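Local coordinates for hypothetical protein PurS (Thermus thermophilus, PDB 2DGB) that belongs to the PurS family of small alpha/beta proteins and assembles with a second copy of itself, the two chains sharing a continuous beta sheet, at residues Arg3-Leu8 and Glu45-Ala50; Glu58-Met63 and Tyr75-Leu80; Asp18-Ala23 and Val38-Val43; Ile10-Gly15 and Val71-Ala76. All blocks are in the same frame, centred on the assembly; numbering follows the deposited sequence.

Contact 1 of 4, residues Arg3-Leu8 and Glu45-Ala50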
loop_
_atom_site.group_PDB
_atom_site.type_symbol
_atom_site.label_atom_id
_atom_site.label_comp_id
_atom_site.label_asym_id
_atom_site.label_seq_id
_atom_site.Cartn_x
_atom_site.Cartn_y
_atom_site.Cartn_z
ATOM N N ARG A 3 14.633 3.058 -16.546
ATOM C CA ARG A 3 14.100 3.280 -15.203
ATOM C C ARG A 3 12.688 2.718 -15.037
ATOM O O ARG A 3 11.894 2.730 -15.977
ATOM C CB ARG A 3 14.085 4.777 -14.877
ATOM C CG ARG A 3 15.447 5.405 -14.645
ATOM C CD ARG A 3 15.254 6.754 -13.967
ATOM N NE ARG A 3 14.173 7.469 -14.619
ATOM C CZ ARG A 3 13.355 8.324 -14.023
ATOM N NH1 ARG A 3 13.485 8.597 -12.733
ATOM N NH2 ARG A 3 12.381 8.882 -14.724
ATOM N N TYR A 4 12.380 2.251 -13.827
ATOM C CA TYR A 4 11.072 1.665 -13.525
ATOM C C TYR A 4 10.548 2.090 -12.154
ATOM O O TYR A 4 11.310 2.500 -11.282
ATOM C CB TYR A 4 11.170 0.133 -13.536
ATOM C CG TYR A 4 11.722 -0.447 -14.819
ATOM C CD1 TYR A 4 10.873 -0.877 -15.834
ATOM C CD2 TYR A 4 13.099 -0.527 -15.032
ATOM C CE1 TYR A 4 11.380 -1.369 -17.039
ATOM C CE2 TYR A 4 13.615 -1.011 -16.227
ATOM C CZ TYR A 4 12.751 -1.428 -17.227
ATOM O OH TYR A 4 13.262 -1.879 -18.423
ATOM N N GLN A 5 9.242 1.988 -11.967
ATOM C CA GLN A 5 8.658 2.306 -10.680
ATOM C C GLN A 5 7.804 1.114 -10.290
ATOM O O GLN A 5 6.911 0.702 -11.028
ATOM C CB GLN A 5 7.789 3.564 -10.725
ATOM C CG GLN A 5 7.247 3.930 -9.340
ATOM C CD GLN A 5 6.228 5.049 -9.374
ATOM O OE1 GLN A 5 6.474 6.111 -9.938
ATOM N NE2 GLN A 5 5.074 4.816 -8.760
ATOM N N ALA A 6 8.105 0.551 -9.129
ATOM C CA ALA A 6 7.377 -0.602 -8.632
ATOM C C ALA A 6 6.524 -0.189 -7.445
ATOM O O ALA A 6 6.967 0.584 -6.592
ATOM C CB ALA A 6 8.358 -1.693 -8.216
ATOM N N THR A 7 5.291 -0.680 -7.419
ATOM C CA THR A 7 4.381 -0.407 -6.314
ATOM C C THR A 7 4.326 -1.701 -5.504
ATOM O O THR A 7 3.663 -2.668 -5.895
ATOM C CB THR A 7 2.966 -0.057 -6.803
ATOM O OG1 THR A 7 3.021 1.116 -7.623
ATOM C CG2 THR A 7 2.049 0.223 -5.609
ATOM N N LEU A 8 5.047 -1.716 -4.389
ATOM C CA LEU A 8 5.113 -2.886 -3.522
ATOM C C LEU A 8 4.295 -2.741 -2.253
ATOM O O LEU A 8 4.455 -1.779 -1.501
ATOM C CB LEU A 8 6.562 -3.174 -3.126
ATOM C CG LEU A 8 7.471 -3.943 -4.085
ATOM C CD1 LEU A 8 8.922 -3.634 -3.761
ATOM C CD2 LEU A 8 7.201 -5.437 -3.971
ATOM N N GLU A 45 6.621 2.928 -3.148
ATOM C CA GLU A 45 6.725 3.277 -4.564
ATOM C C GLU A 45 8.227 3.394 -4.771
ATOM O O GLU A 45 8.855 4.337 -4.286
ATOM C CB GLU A 45 6.065 4.625 -4.859
ATOM C CG GLU A 45 4.571 4.703 -4.551
ATOM C CD GLU A 45 3.722 3.769 -5.410
ATOM O OE1 GLU A 45 4.263 3.175 -6.367
ATOM O OE2 GLU A 45 2.509 3.639 -5.129
ATOM N N ILE A 46 8.799 2.431 -5.482
ATOM C CA ILE A 46 10.232 2.410 -5.701
ATOM C C ILE A 46 10.649 2.669 -7.146
ATOM O O ILE A 46 10.268 1.929 -8.060
ATOM C CB ILE A 46 10.818 1.049 -5.263
ATOM C CG1 ILE A 46 10.326 0.697 -3.855
ATOM C CG2 ILE A 46 12.341 1.093 -5.320
ATOM C CD1 ILE A 46 10.898 -0.598 -3.310
ATOM N N VAL A 47 11.427 3.729 -7.339
ATOM C CA VAL A 47 11.957 4.078 -8.655
ATOM C C VAL A 47 13.375 3.517 -8.643
ATOM O O VAL A 47 14.181 3.842 -7.757
ATOM C CB VAL A 47 11.996 5.612 -8.866
ATOM C CG1 VAL A 47 12.650 5.945 -10.204
ATOM C CG2 VAL A 47 10.573 6.174 -8.811
ATOM N N PHE A 48 13.674 2.663 -9.618
ATOM C CA PHE A 48 14.974 2.017 -9.689
ATOM C C PHE A 48 15.310 1.615 -11.126
ATOM O O PHE A 48 14.422 1.526 -11.971
ATOM C CB PHE A 48 14.950 0.770 -8.811
ATOM C CG PHE A 48 14.023 -0.300 -9.320
ATOM C CD1 PHE A 48 14.527 -1.412 -9.989
ATOM C CD2 PHE A 48 12.646 -0.181 -9.159
ATOM C CE1 PHE A 48 13.671 -2.393 -10.493
ATOM C CE2 PHE A 48 11.777 -1.157 -9.663
ATOM C CZ PHE A 48 12.295 -2.265 -10.330
ATOM N N PRO A 49 16.596 1.332 -11.405
ATOM C CA PRO A 49 17.067 0.935 -12.738
ATOM C C PRO A 49 17.087 -0.572 -12.980
ATOM O O PRO A 49 17.200 -1.366 -12.039
ATOM C CB PRO A 49 18.473 1.513 -12.772
ATOM C CG PRO A 49 18.945 1.197 -11.391
ATOM C CD PRO A 49 17.747 1.604 -10.521
ATOM N N ALA A 50 16.996 -0.955 -14.252
ATOM C CA ALA A 50 17.027 -2.364 -14.642
ATOM C C ALA A 50 17.288 -2.472 -16.144
ATOM O O ALA A 50 16.957 -1.564 -16.903
ATOM C CB ALA A 50 15.703 -3.044 -14.284
#

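Contact 2 of 4, residues Glu58-Met63 and Tyr75-Leu80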
loop_
_atom_site.group_PDB
_atom_site.type_symbol
_atom_site.label_atom_id
_atom_site.label_comp_id
_atom_site.label_asym_id
_atom_site.label_seq_id
_atom_site.Cartn_x
_atom_site.Cartn_y
_atom_site.Cartn_z
ATOM N N GLU A 58 11.890 -8.858 -11.734
ATOM C CA GLU A 58 12.689 -9.696 -10.854
ATOM C C GLU A 58 13.271 -8.889 -9.710
ATOM O O GLU A 58 13.271 -9.342 -8.562
ATOM C CB GLU A 58 13.828 -10.359 -11.635
ATOM C CG GLU A 58 14.632 -11.345 -10.814
ATOM C CD GLU A 58 15.712 -12.027 -11.629
ATOM O OE1 GLU A 58 16.302 -13.013 -11.137
ATOM O OE2 GLU A 58 15.970 -11.571 -12.759
ATOM N N LYS A 59 13.785 -7.699 -10.024
ATOM C CA LYS A 59 14.359 -6.835 -8.998
ATOM C C LYS A 59 13.275 -6.363 -8.038
ATOM O O LYS A 59 13.500 -6.278 -6.829
ATOM C CB LYS A 59 15.030 -5.612 -9.625
ATOM C CG LYS A 59 16.319 -5.911 -10.367
ATOM C CD LYS A 59 16.959 -4.624 -10.864
ATOM C CE LYS A 59 18.365 -4.864 -11.384
ATOM N NZ LYS A 59 19.049 -3.571 -11.663
ATOM N N ALA A 60 12.101 -6.045 -8.574
ATOM C CA ALA A 60 11.000 -5.585 -7.734
ATOM C C ALA A 60 10.635 -6.643 -6.688
ATOM O O ALA A 60 10.500 -6.337 -5.504
ATOM C CB ALA A 60 9.791 -5.265 -8.585
ATOM N N LYS A 61 10.475 -7.886 -7.129
ATOM C CA LYS A 61 10.128 -8.962 -6.213
ATOM C C LYS A 61 11.267 -9.276 -5.241
ATOM O O LYS A 61 11.023 -9.754 -4.129
ATOM C CB LYS A 61 9.739 -10.226 -6.987
ATOM C CG LYS A 61 8.575 -10.035 -7.959
ATOM C CD LYS A 61 7.699 -11.282 -8.051
ATOM C CE LYS A 61 8.503 -12.533 -8.399
ATOM N NZ LYS A 61 9.162 -12.436 -9.730
ATOM N N ALA A 62 12.504 -9.009 -5.655
ATOM C CA ALA A 62 13.659 -9.270 -4.798
ATOM C C ALA A 62 13.689 -8.263 -3.652
ATOM O O ALA A 62 14.074 -8.591 -2.525
ATOM C CB ALA A 62 14.956 -9.176 -5.604
HETATM N N MSE A 63 13.286 -7.033 -3.945
HETATM C CA MSE A 63 13.270 -5.990 -2.930
HETATM C C MSE A 63 12.121 -6.248 -1.954
HETATM O O MSE A 63 12.236 -5.993 -0.759
HETATM C CB MSE A 63 13.154 -4.614 -3.599
HETATM C CG MSE A 63 14.302 -4.340 -4.569
HETATM SE SE MSE A 63 14.311 -2.561 -5.323
HETATM C CE MSE A 63 12.930 -2.789 -6.652
ATOM N N TYR A 75 4.736 -9.859 0.760
ATOM C CA TYR A 75 4.808 -8.707 -0.127
ATOM C C TYR A 75 4.065 -9.044 -1.399
ATOM O O TYR A 75 3.854 -10.215 -1.716
ATOM C CB TYR A 75 6.267 -8.349 -0.449
ATOM C CG TYR A 75 7.021 -9.406 -1.232
ATOM C CD1 TYR A 75 6.994 -9.434 -2.630
ATOM C CD2 TYR A 75 7.764 -10.381 -0.573
ATOM C CE1 TYR A 75 7.697 -10.411 -3.349
ATOM C CE2 TYR A 75 8.465 -11.359 -1.277
ATOM C CZ TYR A 75 8.432 -11.369 -2.658
ATOM O OH TYR A 75 9.158 -12.334 -3.333
ATOM N N ALA A 76 3.662 -8.011 -2.123
ATOM C CA ALA A 76 2.955 -8.203 -3.376
ATOM C C ALA A 76 3.317 -7.068 -4.320
ATOM O O ALA A 76 3.234 -5.894 -3.945
ATOM C CB ALA A 76 1.451 -8.220 -3.128
ATOM N N LEU A 77 3.740 -7.413 -5.532
ATOM C CA LEU A 77 4.079 -6.396 -6.520
ATOM C C LEU A 77 2.750 -5.987 -7.145
ATOM O O LEU A 77 2.245 -6.659 -8.045
ATOM C CB LEU A 77 5.022 -6.971 -7.584
ATOM C CG LEU A 77 5.525 -5.997 -8.658
ATOM C CD1 LEU A 77 6.090 -4.732 -8.007
ATOM C CD2 LEU A 77 6.581 -6.688 -9.509
ATOM N N GLU A 78 2.184 -4.895 -6.643
ATOM C CA GLU A 78 0.896 -4.400 -7.108
ATOM C C GLU A 78 0.923 -3.827 -8.527
ATOM O O GLU A 78 -0.056 -3.945 -9.265
ATOM C CB GLU A 78 0.380 -3.347 -6.130
ATOM C CG GLU A 78 -1.008 -2.814 -6.431
ATOM C CD GLU A 78 -2.079 -3.886 -6.355
ATOM O OE1 GLU A 78 -1.888 -4.867 -5.600
ATOM O OE2 GLU A 78 -3.118 -3.739 -7.036
ATOM N N ALA A 79 2.036 -3.201 -8.899
ATOM C CA ALA A 79 2.179 -2.621 -10.232
ATOM C C ALA A 79 3.651 -2.397 -10.560
ATOM O O ALA A 79 4.498 -2.379 -9.668
ATOM C CB ALA A 79 1.421 -1.300 -10.317
ATOM N N LEU A 80 3.943 -2.230 -11.846
ATOM C CA LEU A 80 5.304 -1.999 -12.310
ATOM C C LEU A 80 5.237 -1.311 -13.672
ATOM O O LEU A 80 4.608 -1.813 -14.606
ATOM C CB LEU A 80 6.061 -3.323 -12.442
ATOM C CG LEU A 80 7.506 -3.231 -12.945
ATOM C CD1 LEU A 80 8.380 -2.593 -11.878
ATOM C CD2 LEU A 80 8.021 -4.615 -13.291
#

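Contact 3 of 4, residues Asp18-Ala23 and Val38-Val43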
loop_
_atom_site.group_PDB
_atom_site.type_symbol
_atom_site.label_atom_id
_atom_site.label_comp_id
_atom_site.label_asym_id
_atom_site.label_seq_id
_atom_site.Cartn_x
_atom_site.Cartn_y
_atom_site.Cartn_z
ATOM N N ASP A 18 -3.095 -7.217 14.261
ATOM C CA ASP A 18 -2.933 -5.884 13.677
ATOM C C ASP A 18 -3.674 -4.850 14.530
ATOM O O ASP A 18 -4.802 -4.464 14.212
ATOM C CB ASP A 18 -3.496 -5.866 12.249
ATOM C CG ASP A 18 -3.261 -4.538 11.539
ATOM O OD1 ASP A 18 -2.922 -3.541 12.210
ATOM O OD2 ASP A 18 -3.433 -4.489 10.303
ATOM N N PRO A 19 -3.039 -4.374 15.615
ATOM C CA PRO A 19 -3.669 -3.386 16.498
ATOM C C PRO A 19 -4.121 -2.094 15.819
ATOM O O PRO A 19 -5.201 -1.586 16.107
ATOM C CB PRO A 19 -2.600 -3.145 17.572
ATOM C CG PRO A 19 -1.319 -3.438 16.856
ATOM C CD PRO A 19 -1.662 -4.666 16.052
ATOM N N GLN A 20 -3.300 -1.559 14.927
ATOM C CA GLN A 20 -3.668 -0.330 14.240
ATOM C C GLN A 20 -4.949 -0.571 13.436
ATOM O O GLN A 20 -5.879 0.234 13.480
ATOM C CB GLN A 20 -2.525 0.127 13.324
ATOM C CG GLN A 20 -2.781 1.450 12.615
ATOM C CD GLN A 20 -3.186 2.566 13.570
ATOM O OE1 GLN A 20 -2.608 2.723 14.646
ATOM N NE2 GLN A 20 -4.174 3.358 13.167
ATOM N N GLY A 21 -4.996 -1.691 12.719
ATOM C CA GLY A 21 -6.177 -2.012 11.932
ATOM C C GLY A 21 -7.405 -2.126 12.824
ATOM O O GLY A 21 -8.500 -1.693 12.461
ATOM N N ARG A 22 -7.224 -2.707 14.003
ATOM C CA ARG A 22 -8.333 -2.861 14.932
ATOM C C ARG A 22 -8.795 -1.497 15.426
ATOM O O ARG A 22 -9.995 -1.259 15.567
ATOM C CB ARG A 22 -7.914 -3.762 16.095
ATOM C CG ARG A 22 -7.829 -5.230 15.688
ATOM C CD ARG A 22 -6.957 -6.050 16.622
ATOM N NE ARG A 22 -6.975 -7.470 16.268
ATOM C CZ ARG A 22 -7.822 -8.363 16.773
ATOM N NH1 ARG A 22 -7.760 -9.630 16.380
ATOM N NH2 ARG A 22 -8.717 -7.999 17.687
ATOM N N ALA A 23 -7.846 -0.598 15.674
ATOM C CA ALA A 23 -8.182 0.748 16.134
ATOM C C ALA A 23 -8.985 1.485 15.056
ATOM O O ALA A 23 -9.935 2.209 15.366
ATOM C CB ALA A 23 -6.906 1.531 16.468
ATOM N N VAL A 38 -10.205 -4.264 8.934
ATOM C CA VAL A 38 -9.225 -3.327 8.401
ATOM C C VAL A 38 -7.827 -3.891 8.670
ATOM O O VAL A 38 -7.509 -4.236 9.803
ATOM C CB VAL A 38 -9.329 -1.948 9.091
ATOM C CG1 VAL A 38 -8.289 -0.995 8.511
ATOM C CG2 VAL A 38 -10.734 -1.377 8.918
ATOM N N ARG A 39 -7.007 -4.017 7.632
ATOM C CA ARG A 39 -5.636 -4.500 7.801
ATOM C C ARG A 39 -4.773 -3.358 7.292
ATOM O O ARG A 39 -4.944 -2.910 6.155
ATOM C CB ARG A 39 -5.373 -5.764 6.977
ATOM C CG ARG A 39 -6.163 -6.982 7.420
ATOM C CD ARG A 39 -5.769 -7.436 8.825
ATOM N NE ARG A 39 -4.484 -8.137 8.853
ATOM C CZ ARG A 39 -4.009 -8.778 9.920
ATOM N NH1 ARG A 39 -4.712 -8.800 11.048
ATOM N NH2 ARG A 39 -2.844 -9.418 9.860
ATOM N N VAL A 40 -3.872 -2.871 8.137
ATOM C CA VAL A 40 -3.015 -1.751 7.773
ATOM C C VAL A 40 -1.617 -2.212 7.417
ATOM O O VAL A 40 -0.955 -2.905 8.197
ATOM C CB VAL A 40 -2.929 -0.713 8.923
ATOM C CG1 VAL A 40 -1.992 0.422 8.539
ATOM C CG2 VAL A 40 -4.315 -0.163 9.226
ATOM N N GLY A 41 -1.182 -1.833 6.222
ATOM C CA GLY A 41 0.135 -2.204 5.764
ATOM C C GLY A 41 0.858 -0.983 5.240
ATOM O O GLY A 41 0.430 0.155 5.453
ATOM N N LYS A 42 1.963 -1.215 4.552
ATOM C CA LYS A 42 2.729 -0.119 3.995
ATOM C C LYS A 42 2.847 -0.299 2.489
ATOM O O LYS A 42 2.878 -1.424 1.988
ATOM C CB LYS A 42 4.126 -0.085 4.627
ATOM C CG LYS A 42 5.050 -1.173 4.122
ATOM C CD LYS A 42 6.317 -1.302 4.971
ATOM C CE LYS A 42 6.040 -1.995 6.304
ATOM N NZ LYS A 42 7.297 -2.416 6.994
ATOM N N VAL A 43 2.868 0.811 1.766
ATOM C CA VAL A 43 3.042 0.753 0.322
ATOM C C VAL A 43 4.341 1.491 0.024
ATOM O O VAL A 43 4.598 2.569 0.581
ATOM C CB VAL A 43 1.863 1.419 -0.460
ATOM C CG1 VAL A 43 1.692 2.879 -0.053
ATOM C CG2 VAL A 43 2.126 1.322 -1.973
HETATM O O HOH W 1 -0.627 -2.444 11.043
#

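Contact 4 of 4, residues Ile10-Gly15 and Val71-Ala76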
loop_
_atom_site.group_PDB
_atom_site.type_symbol
_atom_site.label_atom_id
_atom_site.label_comp_id
_atom_site.label_asym_id
_atom_site.label_seq_id
_atom_site.Cartn_x
_atom_site.Cartn_y
_atom_site.Cartn_z
ATOM N N ILE A 10 3.434 -4.287 1.413
ATOM C CA ILE A 10 4.012 -5.164 2.425
ATOM C C ILE A 10 2.994 -5.201 3.552
ATOM O O ILE A 10 2.784 -4.216 4.264
ATOM C CB ILE A 10 5.384 -4.634 2.916
ATOM C CG1 ILE A 10 6.383 -4.645 1.744
ATOM C CG2 ILE A 10 5.903 -5.501 4.045
ATOM C CD1 ILE A 10 7.767 -4.095 2.081
ATOM N N GLU A 11 2.336 -6.343 3.695
ATOM C CA GLU A 11 1.303 -6.471 4.702
ATOM C C GLU A 11 1.571 -7.643 5.635
ATOM O O GLU A 11 2.378 -8.524 5.336
ATOM C CB GLU A 11 -0.054 -6.636 4.008
ATOM C CG GLU A 11 -0.220 -5.729 2.782
ATOM C CD GLU A 11 -1.597 -5.822 2.138
ATOM O OE1 GLU A 11 -2.183 -6.921 2.118
ATOM O OE2 GLU A 11 -2.088 -4.789 1.637
ATOM N N LEU A 12 0.879 -7.632 6.765
ATOM C CA LEU A 12 1.001 -8.674 7.774
ATOM C C LEU A 12 0.302 -9.940 7.303
ATOM O O LEU A 12 -0.741 -9.865 6.663
ATOM C CB LEU A 12 0.341 -8.205 9.068
ATOM C CG LEU A 12 0.862 -6.885 9.633
ATOM C CD1 LEU A 12 -0.024 -6.429 10.774
ATOM C CD2 LEU A 12 2.293 -7.070 10.089
ATOM N N LYS A 13 0.868 -11.099 7.617
ATOM C CA LYS A 13 0.231 -12.352 7.233
ATOM C C LYS A 13 -1.041 -12.469 8.063
ATOM O O LYS A 13 -1.124 -11.911 9.164
ATOM C CB LYS A 13 1.148 -13.540 7.523
ATOM C CG LYS A 13 2.329 -13.656 6.575
ATOM C CD LYS A 13 3.120 -14.939 6.816
ATOM C CE LYS A 13 4.328 -15.028 5.891
ATOM N NZ LYS A 13 5.124 -16.267 6.131
ATOM N N LYS A 14 -2.039 -13.172 7.543
ATOM C CA LYS A 14 -3.273 -13.325 8.297
ATOM C C LYS A 14 -2.913 -14.136 9.536
ATOM O O LYS A 14 -2.080 -15.047 9.478
ATOM C CB LYS A 14 -4.340 -14.047 7.470
ATOM C CG LYS A 14 -4.082 -15.529 7.261
ATOM C CD LYS A 14 -5.294 -16.202 6.621
ATOM C CE LYS A 14 -5.160 -17.713 6.665
ATOM N NZ LYS A 14 -4.929 -18.180 8.066
ATOM N N GLY A 15 -3.530 -13.801 10.660
ATOM C CA GLY A 15 -3.218 -14.504 11.891
ATOM C C GLY A 15 -2.370 -13.605 12.770
ATOM O O GLY A 15 -2.394 -13.719 13.994
ATOM N N VAL A 71 8.717 -14.223 8.205
ATOM C CA VAL A 71 7.785 -14.964 9.032
ATOM C C VAL A 71 6.465 -14.257 9.327
ATOM O O VAL A 71 5.435 -14.907 9.487
ATOM C CB VAL A 71 8.442 -15.350 10.371
ATOM C CG1 VAL A 71 7.447 -16.105 11.237
ATOM C CG2 VAL A 71 9.681 -16.204 10.115
HETATM N N MSE A 72 6.479 -12.931 9.366
HETATM C CA MSE A 72 5.268 -12.199 9.705
HETATM C C MSE A 72 4.599 -11.340 8.651
HETATM O O MSE A 72 3.505 -10.836 8.882
HETATM C CB MSE A 72 5.537 -11.341 10.927
HETATM C CG MSE A 72 5.783 -12.152 12.172
HETATM SE SE MSE A 72 6.236 -10.980 13.609
HETATM C CE MSE A 72 4.587 -9.972 13.701
ATOM N N GLU A 73 5.247 -11.162 7.509
ATOM C CA GLU A 73 4.678 -10.352 6.448
ATOM C C GLU A 73 4.764 -11.061 5.108
ATOM O O GLU A 73 5.461 -12.062 4.959
ATOM C CB GLU A 73 5.426 -9.022 6.326
ATOM C CG GLU A 73 5.414 -8.152 7.561
ATOM C CD GLU A 73 6.227 -6.893 7.368
ATOM O OE1 GLU A 73 7.409 -7.000 6.989
ATOM O OE2 GLU A 73 5.686 -5.797 7.589
ATOM N N VAL A 74 4.042 -10.514 4.142
ATOM C CA VAL A 74 4.033 -11.017 2.780
ATOM C C VAL A 74 4.086 -9.766 1.912
ATOM O O VAL A 74 3.563 -8.716 2.298
ATOM C CB VAL A 74 2.738 -11.795 2.455
ATOM C CG1 VAL A 74 2.679 -13.082 3.275
ATOM C CG2 VAL A 74 1.528 -10.926 2.736
ATOM N N TYR A 75 4.736 -9.859 0.760
ATOM C CA TYR A 75 4.808 -8.707 -0.127
ATOM C C TYR A 75 4.065 -9.044 -1.399
ATOM O O TYR A 75 3.854 -10.215 -1.716
ATOM C CB TYR A 75 6.267 -8.349 -0.449
ATOM C CG TYR A 75 7.021 -9.406 -1.232
ATOM C CD1 TYR A 75 6.994 -9.434 -2.630
ATOM C CD2 TYR A 75 7.764 -10.381 -0.573
ATOM C CE1 TYR A 75 7.697 -10.411 -3.349
ATOM C CE2 TYR A 75 8.465 -11.359 -1.277
ATOM C CZ TYR A 75 8.432 -11.369 -2.658
ATOM O OH TYR A 75 9.158 -12.334 -3.333
ATOM N N ALA A 76 3.662 -8.011 -2.123
ATOM C CA ALA A 76 2.955 -8.203 -3.376
ATOM C C ALA A 76 3.317 -7.068 -4.320
ATOM O O ALA A 76 3.234 -5.894 -3.945
ATOM C CB ALA A 76 1.451 -8.220 -3.128
#

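Contact 1 of 4, residues Arg3-Leu8 and Glu45-Ala50
Tyr4 with Phe48 and Ala6 with Ile46 are the hydrogen-bonded pairs of a largely buried antiparallel strand contact, which joins the middle strand of the sheet of this chain, 3-12, to its neighbour 37-49. Each pair is closed by two backbone bonds; that from Ile46 N to Ala6 O measures 2.8 Å. Between them, at the non-hydrogen-bonded pair Gln5-Val47, Gln5 CA makes a CA-H...O contact of 3.1 Å with Ile46 O.

The two faces illustrate how one strand pair can serve different environments. On the face bearing Tyr4, Ala6 and Phe48, the Phe48 ring reaches across: its CG lies between the backbone N and the carbonyl carbon (chi1 67°). Tyr4 CB sits over one face of that ring, while Ala6 CB meets its edge 3.8 Å from Phe48 CE2. The Tyr4 ring extends toward Ala50, its CE2 3.5 Å from Ala50 CB. Helix 53-67 packs here, with Ala56 against Tyr4 and Met63 against Phe48.

The opposite face is polar around Glu45. Its OE1 accepts twice: Thr7 OG1 donates to the syn lone pair at 2.7 Å, and Gln5 NE2 arrives from above the carboxylate plane at 3.0 Å, in a bond bent to 139°. Glu45 OE2 lies close to Glu11 OE2 of the second subunit, a meeting of like charges that could raise the pKa of one of them. Arg3 NH1 touches Val47 CG1 but forms a salt bridge with Glu36 of that subunit. The whole is a regular antiparallel strand pair, with helix 53-67 on one face, in a sheet that strand 37-49 continues into the second subunit.

Contact 2 of 4, residues Glu58-Met63 and Tyr75-Leu80
Leu77 straddles Ala60 with its two methyl groups. Its CG stands anti to the backbone N (chi1 -177°), and from there CD2 comes to 3.6 Å and CD1 to 3.8 Å from Ala60 CB, so the small helix residue is met by the forked end of the larger strand residue. Lys61, the next residue on the helix, crosses Leu77 at about a right angle; only the root of its chain takes part, with CG 4.2 Å from Leu77 CD2, and the bends farther along lead the amino end away from the strand.

Tyr75 approaches the same helix turn differently. Its CG lies between the backbone N and the carbonyl carbon (chi1 65°), and the ring reaches the helix backbone, where CZ comes to 3.4 Å from Lys61 O. That oxygen sits oblique to the ring, and Lys61 CB lies 4.2 Å from Tyr75 CE1.

Here the helix of a beta-alpha-beta crossover packs on its own sheet: helix 53-67 connects strands 37-49 and 73-83, which run parallel on either side of strand 3-12, and Ala6 of that middle strand touches Ala60, Leu77 and Leu80. The short helix and strand axes approach to 8.5 Å with their directions 142° apart.

Leu80 also points at the helix, with CD1 4.5 Å from Ala60 CB, although three positions separate it from Leu77. A classic beta bulge explains the spacing: Glu78 and Ala79 both face Thr7, and the extra residue lets both leucines face the helix. Met63, a selenomethionine, points away from strand 75-80 and packs on Ile46 and Phe48 of strand 37-49, so the helix spans the sheet.

Contact 3 of 4, residues Asp18-Ala23 and Val38-Val43
Asp18 OD1 receives two hydrogen bonds, one from Gly21 N and one from a water that also donates to Val40 O, bridging helix start and strand. The Gly21 bond is 2.8 Å long and meets OD1 from above the carboxylate plane. The other oxygen crosses the contact directly: Val40 N donates to the syn lone pair of Asp18 OD2 at 2.7 Å, in a fairly straight bond of 160°. Chi1 of -175° sets Asp18 CG anti to the backbone N; the carboxylate then bonds through OD1 to the helix start and through OD2 to the strand.

Arg39 folds back from the strand through bends at chi2 and chi3, laying one face of its guanidinium against Asp18 CB, 3.4 Å from NH1. Asp18 OD2 lies well out of the guanidinium plane, 4.1 Å from Arg39 NE, so no N-H points at it and any attraction is probably between charges alone; NH2 instead bonds to Ile16 O.

Gly21, lacking a side chain, lets the helix come close: its CA lies 3.4 Å from Val38 O in a CA-H...O contact, and Val40 CG2 packs on the same CA at 3.8 Å. Strand 38-43 pairs along its length with a strand of the second subunit. Asp18 is a textbook N-cap, here capping helix 19-30 while tying it to a strand of the dimer interface.

Contact 4 of 4, residues Ile10-Gly15 and Val71-Ala76
Chi1 of -73° sets Lys13 CG anti to its carbonyl carbon, and the chain then runs fully extended past Val74. The packing is tight: Lys13 CG lies 3.4 Å from Val74 CG1, closer than usual for two carbons, and Lys13 CE comes to 3.3 Å from Glu73 O. Beyond this the ammonium group bonds to Pro70 O, in the loop leading to Val71.

Glu73 takes the same first torsion (chi1 -60°) and is likewise extended, which carries its carboxylate over Ile10. CD, OE1 and OE2 of Glu73 each lie 3.6 Å from Ile10 CG2, so the methyl sits against the flat of the group, while OE1 accepts a bond from Asn69 N. Nearer its root, Glu73 CG touches Leu12 CD2 at 4.2 Å.

These side chains flank an antiparallel strand pair, in which the end of the middle strand 3-12 meets the beginning of 73-83, an outer strand within this chain. Glu11 and Val74 form its hydrogen-bonded pair, with Val74 N donating to Glu11 O at 2.9 Å; Ile10-Tyr75 and Leu12-Glu73 are the flanking non-hydrogen-bonded pairs.

Pairing persists just past the strand ends, where Lys13 N donates to Met72 O at 2.9 Å from 40° above the carbonyl plane. At the other end, Ile10 CG1 packs 4.3 Å from Tyr75 CB, and Ile10 also touches Leu67 of helix 53-67 and Ala68 just after it.

In the fold
All four contacts involve one three-stranded antiparallel sheet with strand 3-12 in the middle. Contacts 1 and 4 use opposite ends of that strand, their centres about 21 Å apart, pairing it with 37-49 and 73-83 respectively. The centre of contact 2 lies about 9 Å from that of contact 1, and the contact sets helix 53-67 on the sheet; it shares Tyr75 and Ala76 with contact 4. Contact 3 joins helix 19-30 to the start of strand 37-49, about 25 Å from contact 1 between centres. Along the chain, contact 3 is nested within the loops closed by contacts 1 and 4, and contact 2 opens after contact 1 closes. Strand 37-49 also carries the sheet into the second subunit, linking chain fold and dimer.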